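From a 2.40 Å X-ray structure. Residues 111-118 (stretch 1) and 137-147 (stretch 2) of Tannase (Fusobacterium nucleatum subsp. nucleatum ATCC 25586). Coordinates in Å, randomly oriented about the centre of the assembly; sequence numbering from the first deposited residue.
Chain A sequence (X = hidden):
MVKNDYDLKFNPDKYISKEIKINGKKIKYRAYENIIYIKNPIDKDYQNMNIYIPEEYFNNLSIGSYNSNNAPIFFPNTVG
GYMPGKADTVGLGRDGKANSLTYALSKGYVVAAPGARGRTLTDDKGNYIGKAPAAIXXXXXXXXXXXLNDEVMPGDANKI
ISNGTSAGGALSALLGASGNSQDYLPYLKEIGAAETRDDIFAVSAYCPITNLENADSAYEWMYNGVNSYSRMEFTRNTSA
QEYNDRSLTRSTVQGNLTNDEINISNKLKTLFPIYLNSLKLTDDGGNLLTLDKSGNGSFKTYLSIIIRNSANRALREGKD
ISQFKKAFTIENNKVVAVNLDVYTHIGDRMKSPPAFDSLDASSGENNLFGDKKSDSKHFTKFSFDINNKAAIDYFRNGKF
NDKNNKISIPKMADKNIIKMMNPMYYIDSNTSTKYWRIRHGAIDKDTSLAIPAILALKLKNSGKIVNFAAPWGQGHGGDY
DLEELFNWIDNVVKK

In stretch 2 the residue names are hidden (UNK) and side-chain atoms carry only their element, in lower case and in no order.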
# COMPACT_ATOMS: atom_id res chain seq x y z
N VAL A 111 -20.23 1.13 -1.12
CA VAL A 111 -19.03 0.81 -0.36
C VAL A 111 -19.03 -0.68 -0.07
O VAL A 111 -19.97 -1.20 0.54
CB VAL A 111 -18.97 1.62 0.94
CG1 VAL A 111 -17.78 1.14 1.79
CG2 VAL A 111 -18.85 3.09 0.62
N ALA A 112 -17.99 -1.36 -0.54
CA ALA A 112 -17.71 -2.75 -0.18
C ALA A 112 -16.33 -2.74 0.46
O ALA A 112 -15.35 -2.37 -0.19
CB ALA A 112 -17.76 -3.67 -1.40
N ALA A 113 -16.28 -3.10 1.74
CA ALA A 113 -15.06 -2.98 2.55
C ALA A 113 -14.68 -4.36 3.09
O ALA A 113 -15.25 -4.82 4.09
CB ALA A 113 -15.28 -2.00 3.70
N PRO A 114 -13.72 -5.04 2.47
CA PRO A 114 -13.39 -6.40 2.91
C PRO A 114 -12.38 -6.41 4.05
O PRO A 114 -11.46 -5.59 4.09
CB PRO A 114 -12.76 -7.01 1.66
CG PRO A 114 -11.98 -5.86 1.13
CD PRO A 114 -12.85 -4.62 1.36
N GLY A 115 -12.57 -7.36 4.97
CA GLY A 115 -11.47 -7.79 5.79
C GLY A 115 -10.57 -8.76 5.03
O GLY A 115 -10.92 -9.24 3.95
N ALA A 116 -9.41 -9.04 5.62
CA ALA A 116 -8.41 -9.91 5.01
C ALA A 116 -7.50 -10.46 6.10
O ALA A 116 -7.26 -9.79 7.11
CB ALA A 116 -7.57 -9.17 3.95
N ARG A 117 -7.01 -11.68 5.89
CA ARG A 117 -6.07 -12.29 6.82
C ARG A 117 -4.73 -11.57 6.78
O ARG A 117 -4.42 -10.83 5.85
CB ARG A 117 -5.84 -13.77 6.51
CG ARG A 117 -7.08 -14.65 6.54
CD ARG A 117 -6.78 -16.02 5.95
NE ARG A 117 -6.87 -16.00 4.50
CZ ARG A 117 -6.35 -16.92 3.70
NH1 ARG A 117 -5.71 -17.96 4.22
NH2 ARG A 117 -6.49 -16.82 2.38
N GLY A 118 -3.93 -11.79 7.81
CA GLY A 118 -2.64 -11.16 7.93
C GLY A 118 -1.69 -12.10 8.64
O GLY A 118 -2.05 -13.21 9.02
N UNK A 137 -4.91 -12.76 -1.69
CA UNK A 137 -5.92 -13.72 -2.11
C UNK A 137 -7.29 -13.35 -1.57
O UNK A 137 -8.30 -13.45 -2.27
c UNK A 137 -5.50 -15.14 -1.68
c UNK A 137 -6.69 -16.11 -1.79
c UNK A 137 -4.31 -15.60 -2.51
N UNK A 138 -7.34 -12.85 -0.33
CA UNK A 138 -8.63 -12.47 0.25
C UNK A 138 -9.25 -11.30 -0.51
O UNK A 138 -10.44 -11.33 -0.84
o UNK A 138 -7.69 -13.27 3.75
o UNK A 138 -8.50 -14.54 2.18
c UNK A 138 -8.48 -12.15 1.75
c UNK A 138 -8.20 -13.41 2.62
N UNK A 139 -8.44 -10.28 -0.83
CA UNK A 139 -8.94 -9.12 -1.57
C UNK A 139 -9.43 -9.52 -2.96
O UNK A 139 -10.47 -9.04 -3.42
c UNK A 139 -7.41 -7.36 -0.39
c UNK A 139 -8.60 -7.18 0.57
c UNK A 139 -7.84 -8.05 -1.68
c UNK A 139 -6.74 -6.02 -0.66
N UNK A 140 -8.68 -10.39 -3.65
CA UNK A 140 -9.13 -10.90 -4.95
C UNK A 140 -10.46 -11.63 -4.80
O UNK A 140 -11.40 -11.40 -5.57
c UNK A 140 -8.06 -11.82 -5.55
c UNK A 140 -5.68 -12.01 -6.41
c UNK A 140 -6.83 -11.08 -6.07
c UNK A 140 -4.55 -11.22 -7.05
n UNK A 140 -4.91 -10.73 -8.44
N UNK A 141 -10.56 -12.49 -3.79
CA UNK A 141 -11.76 -13.28 -3.55
C UNK A 141 -12.97 -12.41 -3.26
O UNK A 141 -14.09 -12.76 -3.64
c UNK A 141 -11.51 -14.23 -2.39
N UNK A 142 -12.78 -11.27 -2.58
CA UNK A 142 -13.92 -10.39 -2.33
C UNK A 142 -14.35 -9.68 -3.61
O UNK A 142 -15.55 -9.54 -3.85
c UNK A 142 -13.60 -9.38 -1.22
N UNK A 143 -13.40 -9.26 -4.44
CA UNK A 143 -13.74 -8.71 -5.76
C UNK A 143 -14.55 -9.72 -6.55
O UNK A 143 -15.57 -9.37 -7.17
c UNK A 143 -12.46 -8.30 -6.52
c UNK A 143 -12.80 -7.89 -7.97
c UNK A 143 -11.79 -7.15 -5.84
N UNK A 144 -14.11 -10.97 -6.56
CA UNK A 144 -14.83 -11.98 -7.32
C UNK A 144 -16.27 -12.11 -6.83
O UNK A 144 -17.20 -12.24 -7.64
c UNK A 144 -14.08 -13.31 -7.24
c UNK A 144 -10.75 -15.07 -9.93
n UNK A 144 -9.66 -14.99 -10.66
c UNK A 144 -12.69 -13.20 -7.84
n UNK A 144 -10.80 -14.47 -8.75
n UNK A 144 -11.79 -15.77 -10.37
c UNK A 144 -11.95 -14.51 -7.85
N UNK A 145 -16.46 -12.04 -5.51
CA UNK A 145 -17.80 -11.97 -4.93
C UNK A 145 -18.59 -10.79 -5.48
O UNK A 145 -19.78 -10.93 -5.81
c UNK A 145 -20.84 -12.81 -1.51
c UNK A 145 -19.65 -10.54 -2.55
c UNK A 145 -20.86 -10.43 -1.90
c UNK A 145 -19.02 -11.77 -2.69
o UNK A 145 -22.67 -11.47 -0.74
c UNK A 145 -21.46 -11.58 -1.38
c UNK A 145 -19.64 -12.90 -2.15
c UNK A 145 -17.70 -11.88 -3.41
N UNK A 146 -17.96 -9.62 -5.56
CA UNK A 146 -18.64 -8.45 -6.13
C UNK A 146 -19.09 -8.69 -7.56
O UNK A 146 -20.21 -8.33 -7.92
c UNK A 146 -18.61 -6.65 -3.83
c UNK A 146 -17.73 -7.23 -6.07
c UNK A 146 -16.62 -5.44 -4.74
c UNK A 146 -17.37 -6.77 -4.67
N UNK A 147 -18.23 -9.31 -8.39
CA UNK A 147 -18.62 -9.56 -9.79
C UNK A 147 -19.74 -10.59 -9.88
O UNK A 147 -20.70 -10.40 -10.64
c UNK A 147 -15.28 -8.67 -10.60
c UNK A 147 -16.25 -6.98 -12.58
c UNK A 147 -14.50 -7.62 -11.07
c UNK A 147 -17.03 -8.04 -12.11
c UNK A 147 -16.55 -8.90 -11.12
o UNK A 147 -14.19 -5.74 -12.49
c UNK A 147 -14.98 -6.77 -12.05
c UNK A 147 -17.41 -10.04 -10.60

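Position 137 has three side-chain carbons, one bonded to CA and carrying the other two, and a branch carbon lies near the R117 guanidinium. This fork at the first carbon identifies V137; its CB points sideways, and V137 CG1 lies 4.2 Å from R117 NH2, near the guanidinium plane.

Position 138 carries two carbons, the second bearing two oxygens that face R117, a carboxylate one methylene from the backbone: D138. D138 CB points toward stretch 1, 3.8 Å from CB of A116. D138 OD1 accepts a hydrogen bond from R117 N at 2.8 Å with a nearly straight N-H...O angle of 172°, and another from R117 NE at 2.9 Å, part of a salt bridge. D138 OD2 accepts from R117 NH2 at 3.0 Å and, weakly, from R117 NE at 3.2 Å.

Position 139 shows four carbons forked at the second, with a terminal carbon against P114 and A116, hence L139, with chi1 m and chi2 t. Its CB points sideways, but the end comes nearer: L139 CD2 sits 3.7 Å from P114 CG and 4.1 Å from A116 CB.

At 140, four carbons in a row end in nitrogen, the pattern of lysine; K140 is out of reach of stretch 1. Position 141 has a single carbon and is A141, also without contact.

Another lone carbon, at 142, points toward the strand and meets P114 CB at 3.8 Å; this is A142 CB. At 143 three carbons again fork at the first, giving V143, out of reach. Position 144 has three carbons, a nitrogen, then a carbon with two more nitrogens: a guanidinium, so R144, also out of reach.

At 145 one carbon leads to a six-carbon ring bearing an oxygen, which defines Y145; no contact follows. Four carbons forked at the second return at 146, a terminal one against A112; this is L146, whose CB points toward stretch 1, with L146 CD2 3.9 Å from A112 CB. Position 147 repeats the oxygen-bearing ring: Y147, beyond reach.

The contact joins an apolar seam to a polar clasp. Strand 111-114 and the helix run roughly antiparallel, at 148° between their directions. The CA-CA distances are 8.3 Å for A112 and L146, 6.6 Å for P114 and A142, and 5.4 Å for A116 and D138, so the backbones converge toward D138. Steps of four along the helix, close to one turn, keep these three residues on the face toward stretch 1, while alternation along the strand directs A112 and P114 inward. At the close end, D138 holds both the backbone and the side chain of R117, just beyond the strand.

Stretch 2, residues 137-147: VDLKAAVRYLY
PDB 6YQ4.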